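Side-chain contacts in lipoprotein (Streptococcus pneumoniae, PDB 3CX3), which binds zinc and probably delivers it to an ABC transporter as the extracellular, lipid-attached solute-binding component of an uptake system: residues Y117-W122 and A202-E207; L123-A128 and K192-N197; N256-D261 and E273-I278. One frame throughout, in Å; residues are numbered along the deposited sequence.

Interaction 1 of 3, residues Y117-W122 and A202-E207; sequences YDPHTW and AGISPE. With ZN (zinc ion), chain E.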
loop_
_atom_site.group_PDB
_atom_site.type_symbol
_atom_site.label_atom_id
_atom_site.label_comp_id
_atom_site.label_asym_id
_atom_site.label_seq_id
_atom_site.Cartn_x
_atom_site.Cartn_y
_atom_site.Cartn_z
ATOM N N TYR A 117 10.262 1.429 10.706
ATOM C CA TYR A 117 10.393 0.766 9.420
ATOM C C TYR A 117 9.349 1.265 8.447
ATOM O O TYR A 117 8.237 1.637 8.844
ATOM C CB TYR A 117 10.226 -0.741 9.586
ATOM C CG TYR A 117 11.371 -1.420 10.266
ATOM C CD1 TYR A 117 11.356 -1.633 11.644
ATOM C CD2 TYR A 117 12.467 -1.872 9.539
ATOM C CE1 TYR A 117 12.413 -2.258 12.286
ATOM C CE2 TYR A 117 13.538 -2.511 10.175
ATOM C CZ TYR A 117 13.500 -2.699 11.545
ATOM O OH TYR A 117 14.551 -3.346 12.179
ATOM N N ASP A 118 9.707 1.255 7.169
ATOM C CA ASP A 118 8.800 1.662 6.111
ATOM C C ASP A 118 7.986 0.464 5.624
ATOM O O ASP A 118 8.541 -0.484 5.071
ATOM C CB ASP A 118 9.548 2.351 4.956
ATOM C CG ASP A 118 8.600 2.878 3.871
ATOM O OD1 ASP A 118 7.410 2.556 3.891
ATOM O OD2 ASP A 118 9.027 3.616 2.975
ATOM N N PRO A 119 6.655 0.521 5.805
ATOM C CA PRO A 119 5.760 -0.578 5.458
ATOM C C PRO A 119 5.328 -0.655 3.992
ATOM O O PRO A 119 4.616 -1.599 3.619
ATOM C CB PRO A 119 4.516 -0.270 6.304
ATOM C CG PRO A 119 4.478 1.239 6.404
ATOM C CD PRO A 119 5.929 1.664 6.411
ATOM N N HIS A 120 5.755 0.318 3.182
ATOM C CA HIS A 120 5.029 0.726 1.956
ATOM C C HIS A 120 5.403 -0.089 0.742
ATOM O O HIS A 120 5.316 0.344 -0.417
ATOM C CB HIS A 120 5.292 2.172 1.653
ATOM C CG HIS A 120 4.422 3.116 2.397
ATOM N ND1 HIS A 120 4.874 3.818 3.495
ATOM C CD2 HIS A 120 3.143 3.531 2.170
ATOM C CE1 HIS A 120 3.903 4.621 3.920
ATOM N NE2 HIS A 120 2.840 4.462 3.136
ATOM N N THR A 121 5.798 -1.296 1.051
ATOM C CA THR A 121 6.089 -2.330 0.109
ATOM C C THR A 121 5.160 -2.370 -1.117
ATOM O O THR A 121 5.617 -2.185 -2.241
ATOM C CB THR A 121 6.128 -3.598 0.927
ATOM O OG1 THR A 121 7.503 -3.978 1.140
ATOM C CG2 THR A 121 5.296 -4.679 0.336
ATOM N N TRP A 122 3.857 -2.534 -0.890
ATOM C CA TRP A 122 2.916 -2.914 -1.926
ATOM C C TRP A 122 3.039 -2.162 -3.253
ATOM O O TRP A 122 2.515 -2.622 -4.266
ATOM C CB TRP A 122 1.487 -2.833 -1.377
ATOM C CG TRP A 122 1.045 -1.464 -0.917
ATOM C CD1 TRP A 122 0.422 -0.532 -1.662
ATOM C CD2 TRP A 122 1.166 -0.905 0.408
ATOM N NE1 TRP A 122 0.150 0.593 -0.912
ATOM C CE2 TRP A 122 0.587 0.389 0.368
ATOM C CE3 TRP A 122 1.704 -1.372 1.620
ATOM C CZ2 TRP A 122 0.529 1.231 1.494
ATOM C CZ3 TRP A 122 1.653 -0.536 2.749
ATOM C CH2 TRP A 122 1.064 0.753 2.674
ATOM N N ALA A 202 5.252 14.615 4.313
ATOM C CA ALA A 202 5.171 13.965 5.641
ATOM C C ALA A 202 6.059 12.708 5.717
ATOM O O ALA A 202 6.552 12.237 4.684
ATOM C CB ALA A 202 3.740 13.636 5.978
ATOM N N GLY A 203 6.272 12.176 6.925
ATOM C CA GLY A 203 7.036 10.940 7.105
ATOM C C GLY A 203 6.276 9.706 6.650
ATOM O O GLY A 203 5.339 9.799 5.853
ATOM N N ILE A 204 6.637 8.531 7.144
ATOM C CA ILE A 204 5.935 7.339 6.616
ATOM C C ILE A 204 4.412 7.385 6.819
ATOM O O ILE A 204 3.668 6.817 6.030
ATOM C CB ILE A 204 6.562 5.954 7.018
ATOM C CG1 ILE A 204 5.740 5.234 8.092
ATOM C CG2 ILE A 204 8.058 6.083 7.332
ATOM C CD1 ILE A 204 6.344 5.241 9.498
ATOM N N SER A 205 3.959 8.050 7.880
ATOM C CA SER A 205 2.527 8.264 8.103
ATOM C C SER A 205 2.156 9.740 7.894
ATOM O O SER A 205 2.960 10.625 8.196
ATOM C CB SER A 205 2.122 7.749 9.478
ATOM O OG SER A 205 1.581 8.767 10.281
ATOM N N PRO A 206 0.961 10.007 7.331
ATOM C CA PRO A 206 0.531 11.357 6.978
ATOM C C PRO A 206 0.455 12.323 8.151
ATOM O O PRO A 206 0.474 13.536 7.945
ATOM C CB PRO A 206 -0.878 11.132 6.421
ATOM C CG PRO A 206 -0.855 9.740 5.920
ATOM C CD PRO A 206 -0.068 9.018 6.954
ATOM N N GLU A 207 0.361 11.802 9.369
ATOM C CA GLU A 207 0.308 12.666 10.536
ATOM C C GLU A 207 1.689 13.074 11.065
ATOM O O GLU A 207 1.786 13.833 12.031
ATOM C CB GLU A 207 -0.598 12.061 11.628
ATOM C CG GLU A 207 -1.973 11.437 11.127
ATOM C CD GLU A 207 -2.809 12.313 10.138
ATOM O OE1 GLU A 207 -4.060 12.272 10.221
ATOM O OE2 GLU A 207 -2.237 13.020 9.268
HETATM ZN ZN ZN E . 1.271 5.557 3.841
#
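At the zinc site of this binding protein, His120 and Ile204 bring together a loop from each of its two halves, the loop before helix 125-142 and the loop after strand 198-200. The imidazole of His120 binds the zinc ion through NE2 at 2.0 Å, and His44, His184 and Glu259 complete the site. Beside the metal bond, the ring edge turns to the second loop: His120 CE1 lies 3.1 Å from Ile204 O, which sits close to the imidazole plane. The other ring nitrogen, His120 ND1, donates to Asp118 OD1 over 2.9 Å, with the acceptor 6° out of the ring plane. His120 CG anti to the carbonyl carbon (chi1 -84°) goes with ND1 facing Asp118 and NE2 the metal. That Asp118 oxygen also receives the backbone N-H of His120 at 2.9 Å, closing an Asx turn, and the two donors reach it from opposite faces of the carboxylate. Asp118 is therefore a second-shell residue that fixes the rotation of a zinc ligand. The apolar part of the contact belongs to Ile204, whose CG1 packs on Pro119 CD at 4.0 Å, while its CD1 reaches toward Tyr117 O at 4.1 Å. With ND1 engaged by a carboxylate, the ring would present NE2 as the lone-pair donor to the metal, and the negative charge of Asp118 would probably make the imidazole a stronger ligand.

Interaction 2 of 3, residues L123-A128 and K192-N197; sequences LDPEKA and KRFGLN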
loop_
_atom_site.group_PDB
_atom_site.type_symbol
_atom_site.label_atom_id
_atom_site.label_comp_id
_atom_site.label_asym_id
_atom_site.label_seq_id
_atom_site.Cartn_x
_atom_site.Cartn_y
_atom_site.Cartn_z
ATOM N N LEU A 123 3.761 -1.038 -3.236
ATOM C CA LEU A 123 3.907 -0.108 -4.370
ATOM C C LEU A 123 5.055 -0.468 -5.277
ATOM O O LEU A 123 5.273 0.143 -6.322
ATOM C CB LEU A 123 4.126 1.312 -3.855
ATOM C CG LEU A 123 2.870 1.989 -3.290
ATOM C CD1 LEU A 123 3.236 3.376 -2.748
ATOM C CD2 LEU A 123 1.716 2.060 -4.336
ATOM N N ASP A 124 5.815 -1.464 -4.865
ATOM C CA ASP A 124 6.891 -1.939 -5.685
ATOM C C ASP A 124 6.341 -3.187 -6.305
ATOM O O ASP A 124 6.015 -4.131 -5.589
ATOM C CB ASP A 124 8.096 -2.246 -4.820
ATOM C CG ASP A 124 9.174 -2.937 -5.568
ATOM O OD1 ASP A 124 8.914 -3.423 -6.684
ATOM O OD2 ASP A 124 10.296 -3.003 -5.029
ATOM N N PRO A 125 6.221 -3.201 -7.640
ATOM C CA PRO A 125 5.579 -4.314 -8.346
ATOM C C PRO A 125 6.080 -5.707 -7.902
ATOM O O PRO A 125 5.263 -6.565 -7.573
ATOM C CB PRO A 125 5.913 -4.018 -9.811
ATOM C CG PRO A 125 5.990 -2.527 -9.867
ATOM C CD PRO A 125 6.695 -2.166 -8.577
ATOM N N GLU A 126 7.391 -5.913 -7.859
ATOM C CA GLU A 126 7.973 -7.146 -7.297
ATOM C C GLU A 126 7.448 -7.548 -5.915
ATOM O O GLU A 126 7.180 -8.732 -5.664
ATOM C CB GLU A 126 9.493 -7.020 -7.184
ATOM C CG GLU A 126 10.261 -7.342 -8.445
ATOM C CD GLU A 126 11.472 -8.197 -8.156
ATOM O OE1 GLU A 126 11.314 -9.228 -7.456
ATOM O OE2 GLU A 126 12.572 -7.836 -8.629
ATOM N N LYS A 127 7.329 -6.552 -5.031
ATOM C CA LYS A 127 6.995 -6.768 -3.634
ATOM C C LYS A 127 5.508 -6.946 -3.434
ATOM O O LYS A 127 5.082 -7.627 -2.493
ATOM C CB LYS A 127 7.545 -5.654 -2.749
ATOM C CG LYS A 127 9.085 -5.657 -2.699
ATOM C CD LYS A 127 9.619 -4.578 -1.787
ATOM C CE LYS A 127 11.127 -4.508 -1.805
ATOM N NZ LYS A 127 11.737 -5.657 -1.078
ATOM N N ALA A 128 4.700 -6.350 -4.299
ATOM C CA ALA A 128 3.310 -6.710 -4.280
ATOM C C ALA A 128 3.307 -8.212 -4.598
ATOM O O ALA A 128 2.726 -9.006 -3.864
ATOM C CB ALA A 128 2.529 -5.911 -5.298
ATOM N N LYS A 192 12.959 3.370 -5.443
ATOM C CA LYS A 192 14.222 2.654 -5.316
ATOM C C LYS A 192 14.299 1.549 -6.355
ATOM O O LYS A 192 15.361 1.322 -6.936
ATOM C CB LYS A 192 14.399 2.097 -3.899
ATOM C CG LYS A 192 15.739 1.416 -3.634
ATOM C CD LYS A 192 15.852 0.913 -2.190
ATOM C CE LYS A 192 16.655 1.860 -1.301
ATOM N NZ LYS A 192 15.812 2.916 -0.677
ATOM N N ARG A 193 13.182 0.875 -6.614
ATOM C CA ARG A 193 13.165 -0.110 -7.698
ATOM C C ARG A 193 13.373 0.524 -9.088
ATOM O O ARG A 193 13.580 -0.179 -10.080
ATOM C CB ARG A 193 11.907 -0.981 -7.680
ATOM C CG ARG A 193 11.972 -2.073 -8.753
ATOM C CD ARG A 193 11.279 -3.346 -8.377
ATOM N NE ARG A 193 11.765 -3.932 -7.128
ATOM C CZ ARG A 193 12.796 -4.766 -7.023
ATOM N NH1 ARG A 193 13.496 -5.125 -8.098
ATOM N NH2 ARG A 193 13.131 -5.241 -5.829
ATOM N N PHE A 194 13.348 1.848 -9.159
ATOM C CA PHE A 194 13.422 2.485 -10.459
ATOM C C PHE A 194 14.498 3.554 -10.613
ATOM O O PHE A 194 14.476 4.331 -11.563
ATOM C CB PHE A 194 12.031 2.977 -10.856
ATOM C CG PHE A 194 11.083 1.864 -11.155
ATOM C CD1 PHE A 194 10.108 1.500 -10.240
ATOM C CD2 PHE A 194 11.189 1.150 -12.346
ATOM C CE1 PHE A 194 9.221 0.456 -10.515
ATOM C CE2 PHE A 194 10.316 0.101 -12.635
ATOM C CZ PHE A 194 9.328 -0.251 -11.715
ATOM N N GLY A 195 15.457 3.566 -9.694
ATOM C CA GLY A 195 16.573 4.504 -9.760
ATOM C C GLY A 195 16.190 5.911 -9.355
ATOM O O GLY A 195 17.057 6.746 -9.093
ATOM N N LEU A 196 14.884 6.176 -9.315
ATOM C CA LEU A 196 14.364 7.437 -8.832
ATOM C C LEU A 196 14.692 7.608 -7.354
ATOM O O LEU A 196 15.010 6.635 -6.654
ATOM C CB LEU A 196 12.847 7.475 -8.998
ATOM C CG LEU A 196 12.241 7.033 -10.333
ATOM C CD1 LEU A 196 10.748 6.852 -10.158
ATOM C CD2 LEU A 196 12.538 8.035 -11.450
ATOM N N ASN A 197 14.635 8.856 -6.894
ATOM C CA ASN A 197 14.626 9.146 -5.470
ATOM C C ASN A 197 13.451 10.061 -5.155
ATOM O O ASN A 197 13.134 10.955 -5.933
ATOM C CB ASN A 197 15.955 9.734 -4.992
ATOM C CG ASN A 197 16.145 11.158 -5.414
ATOM O OD1 ASN A 197 16.337 11.446 -6.593
ATOM N ND2 ASN A 197 16.104 12.072 -4.444
#
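Arg193 meets two carboxylates in two quite different orientations, one at the edge of its guanidinium and one over a face. Asp124 takes the edge: Arg193 NE donates to Asp124 OD2 over 2.7 Å with an N-H...O angle of 168°, and the oxygen, lying practically in the guanidinium plane, accepts on its syn lone pair. The two side chains run at about a right angle, and their flat groups are inclined by 40°. NE alone makes the bond, while Asp124 OD1 lies near Arg193 CD and NE, so this is not a two-pronged pairing. Glu126 instead comes over one face. Its OE2 stands 2.9 Å from Arg193 NH1 but well out of the plane, so this salt bridge rests on charge alone, with no N-H directed at the oxygen. A bend of the Glu126 chain at chi2 (-136°) folds its carboxylate over the guanidinium.

Next to the charged groups, Pro125 CD touches the edge of the Phe194 ring at CE1, 4.1 Å away. Arg193 CG lies over a face of that same ring, so the aliphatic part of the arginine continues the apolar surface while its head group serves the acids. Met276 of helix 268-281, a selenomethionine, packs against both Pro125 and Phe194, and Phe172 of helix 147-173 meets the Phe194 ring.

Asp124 occupies the N-cap position of helix 125-142, and Arg193 lies in the last part of helix 188-193. The arrangement is thus a salt-bridge network joining the start of one helix to another, laid over a small proline-phenylalanine contact where the start of helix 125-142 meets the C-terminal half, against helices 147-173 and 268-281.

Interaction 3 of 3, residues N256-D261 and E273-I278; sequences NPLESD and EENMSI. With ZN (zinc ion), chain E.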
loop_
_atom_site.group_PDB
_atom_site.type_symbol
_atom_site.label_atom_id
_atom_site.label_comp_id
_atom_site.label_asym_id
_atom_site.label_seq_id
_atom_site.Cartn_x
_atom_site.Cartn_y
_atom_site.Cartn_z
ATOM N N ASN A 256 -1.688 8.223 -6.342
ATOM C CA ASN A 256 -2.292 7.305 -5.350
ATOM C C ASN A 256 -1.317 6.281 -4.716
ATOM O O ASN A 256 -0.720 5.444 -5.418
ATOM C CB ASN A 256 -3.454 6.528 -5.967
ATOM C CG ASN A 256 -4.668 6.416 -5.048
ATOM O OD1 ASN A 256 -5.812 6.641 -5.490
ATOM N ND2 ASN A 256 -4.448 6.034 -3.798
ATOM N N PRO A 257 -1.178 6.334 -3.382
ATOM C CA PRO A 257 -0.370 5.351 -2.670
ATOM C C PRO A 257 -1.196 4.084 -2.362
ATOM O O PRO A 257 -0.695 3.165 -1.673
ATOM C CB PRO A 257 0.018 6.086 -1.391
ATOM C CG PRO A 257 -1.062 7.071 -1.119
ATOM C CD PRO A 257 -1.774 7.339 -2.466
ATOM N N LEU A 258 -2.432 4.052 -2.881
ATOM C CA LEU A 258 -3.376 2.934 -2.762
ATOM C C LEU A 258 -3.804 2.550 -1.347
ATOM O O LEU A 258 -4.252 1.443 -1.096
ATOM C CB LEU A 258 -2.903 1.712 -3.547
ATOM C CG LEU A 258 -2.421 1.964 -4.977
ATOM C CD1 LEU A 258 -1.656 0.742 -5.507
ATOM C CD2 LEU A 258 -3.534 2.363 -5.940
ATOM N N GLU A 259 -3.699 3.494 -0.433
ATOM C CA GLU A 259 -4.120 3.287 0.936
ATOM C C GLU A 259 -5.643 3.321 1.095
ATOM O O GLU A 259 -6.209 2.543 1.868
ATOM C CB GLU A 259 -3.433 4.306 1.828
ATOM C CG GLU A 259 -1.979 3.970 2.118
ATOM C CD GLU A 259 -1.215 5.172 2.575
ATOM O OE1 GLU A 259 -1.819 6.029 3.246
ATOM O OE2 GLU A 259 -0.020 5.281 2.237
ATOM N N SER A 260 -6.290 4.241 0.379
ATOM C CA SER A 260 -7.727 4.172 0.129
ATOM C C SER A 260 -7.925 3.358 -1.141
ATOM O O SER A 260 -6.972 3.097 -1.891
ATOM C CB SER A 260 -8.301 5.572 -0.092
ATOM O OG SER A 260 -8.056 6.417 1.021
ATOM N N ASP A 261 -9.158 2.947 -1.388
ATOM C CA ASP A 261 -9.485 2.349 -2.669
ATOM C C ASP A 261 -10.211 3.357 -3.537
ATOM O O ASP A 261 -11.096 4.063 -3.054
ATOM C CB ASP A 261 -10.282 1.057 -2.518
ATOM C CG ASP A 261 -11.494 1.218 -1.655
ATOM O OD1 ASP A 261 -11.341 1.642 -0.484
ATOM O OD2 ASP A 261 -12.601 0.901 -2.147
ATOM N N GLU A 273 -0.212 0.374 -11.885
ATOM C CA GLU A 273 0.239 0.810 -13.189
ATOM C C GLU A 273 -0.243 2.208 -13.533
ATOM O O GLU A 273 0.529 3.006 -14.093
ATOM C CB GLU A 273 -0.194 -0.175 -14.280
ATOM C CG GLU A 273 -0.071 0.373 -15.697
ATOM C CD GLU A 273 0.203 -0.700 -16.748
ATOM O OE1 GLU A 273 0.776 -0.361 -17.815
ATOM O OE2 GLU A 273 -0.142 -1.875 -16.516
ATOM N N GLU A 274 -1.507 2.515 -13.230
ATOM C CA GLU A 274 -2.054 3.830 -13.587
ATOM C C GLU A 274 -1.277 4.976 -12.918
ATOM O O GLU A 274 -0.961 5.977 -13.547
ATOM C CB GLU A 274 -3.539 3.934 -13.269
ATOM C CG GLU A 274 -4.029 5.371 -13.331
ATOM C CD GLU A 274 -5.522 5.503 -13.224
ATOM O OE1 GLU A 274 -6.109 6.159 -14.119
ATOM O OE2 GLU A 274 -6.107 4.955 -12.258
ATOM N N ASN A 275 -0.966 4.821 -11.639
ATOM C CA ASN A 275 -0.148 5.813 -10.962
ATOM C C ASN A 275 1.302 5.724 -11.405
ATOM O O ASN A 275 2.033 6.702 -11.326
ATOM C CB ASN A 275 -0.289 5.694 -9.449
ATOM C CG ASN A 275 -1.712 5.929 -8.988
ATOM O OD1 ASN A 275 -2.216 7.059 -9.024
ATOM N ND2 ASN A 275 -2.380 4.855 -8.572
HETATM N N MSE A 276 1.713 4.569 -11.909
HETATM C CA MSE A 276 3.040 4.469 -12.499
HETATM C C MSE A 276 3.148 5.244 -13.802
HETATM O O MSE A 276 4.208 5.809 -14.083
HETATM C CB MSE A 276 3.467 3.025 -12.648
HETATM C CG MSE A 276 3.797 2.415 -11.316
HETATM SE SE MSE A 276 4.234 0.551 -11.449
HETATM C CE MSE A 276 5.982 0.673 -12.306
ATOM N N SER A 277 2.052 5.286 -14.571
ATOM C CA SER A 277 1.910 6.179 -15.736
ATOM C C SER A 277 2.215 7.621 -15.373
ATOM O O SER A 277 3.183 8.225 -15.850
ATOM C CB SER A 277 0.470 6.165 -16.263
ATOM O OG SER A 277 0.218 5.072 -17.107
ATOM N N ILE A 278 1.344 8.161 -14.530
ATOM C CA ILE A 278 1.402 9.534 -14.070
ATOM C C ILE A 278 2.840 9.924 -13.725
ATOM O O ILE A 278 3.392 10.838 -14.341
ATOM C CB ILE A 278 0.400 9.738 -12.899
ATOM C CG1 ILE A 278 -1.031 9.503 -13.406
ATOM C CG2 ILE A 278 0.538 11.131 -12.258
ATOM C CD1 ILE A 278 -2.043 9.145 -12.320
HETATM ZN ZN ZN E . 1.271 5.557 3.841
#
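Asn275 of helix 268-281 and Asn256 of the loop after strand 252-254 form the tight part of this contact, with their CA atoms 6.2 Å apart. The backbone N of Asn256 donates to Asn275 OD1 over 3.0 Å, and the N-H...O angle of 162° makes the bond nearly straight at the hydrogen. At the acceptor it is less regular: the donor stands above the amide's carbonyl plane, 75° out of it. The N-H therefore addresses the face of the carbonyl and not a lone pair. This follows from the way the amide lies across Asn256, for Asn256 CB is 3.3 Å from Asn275 ND2 and equally near OD1. Asn275 places its CG beside its own N (chi1 -61°), which sends the amide from the helix surface toward the loop. Its ND2 has a weak hydrogen bond to Asn271 O, one turn back; this bond within the helix would steady the amide while OD1 holds the loop.

Away from this pair the contact between the segments is light. Leu258 contributes just CD2, which passes Asn275 ND2 at 3.8 Å as the two side chains slide by in opposite directions. Leu258 is nonetheless buried, covered by Tyr18, Tyr268 and Asn271, whereas the two asparagines, both partly exposed, mark the solvent side.

Beyond Leu258 the loop turns from the helix, and Glu259 binds the zinc ion through OE2 at 2.1 Å. The contact sits just past edge strand 252-254 of the C-terminal sheet: Tyr18, which Leu258 meets, belongs to helix 18-28, and, further round helix 268-281, the selenomethionine Met276 faces helix 147-173.

How the interactions relate
Interactions 1 and 3 approach the zinc ion from different loops, supplying His120 and Glu259, whereas interaction 2 lies farther off, with Asp124 about 14 Å from the metal. Interaction 2 is the buried contact of the three and relies on full charges over apolar packing; the other two are partly buried and depend on a loop carbonyl beside an imidazole or on a hydrogen bond to a neutral side-chain amide. Trp122 NE1 and Pro257 O, 2.8 Å apart, connect interactions 1 and 3 through a hydrogen bond. Interactions 2 and 3 touch where Leu123 CD2 packs on Leu258 CD1 at 3.8 Å. Segments 117-122 and 123-128 are consecutive, linking the zinc loop directly to the helix start.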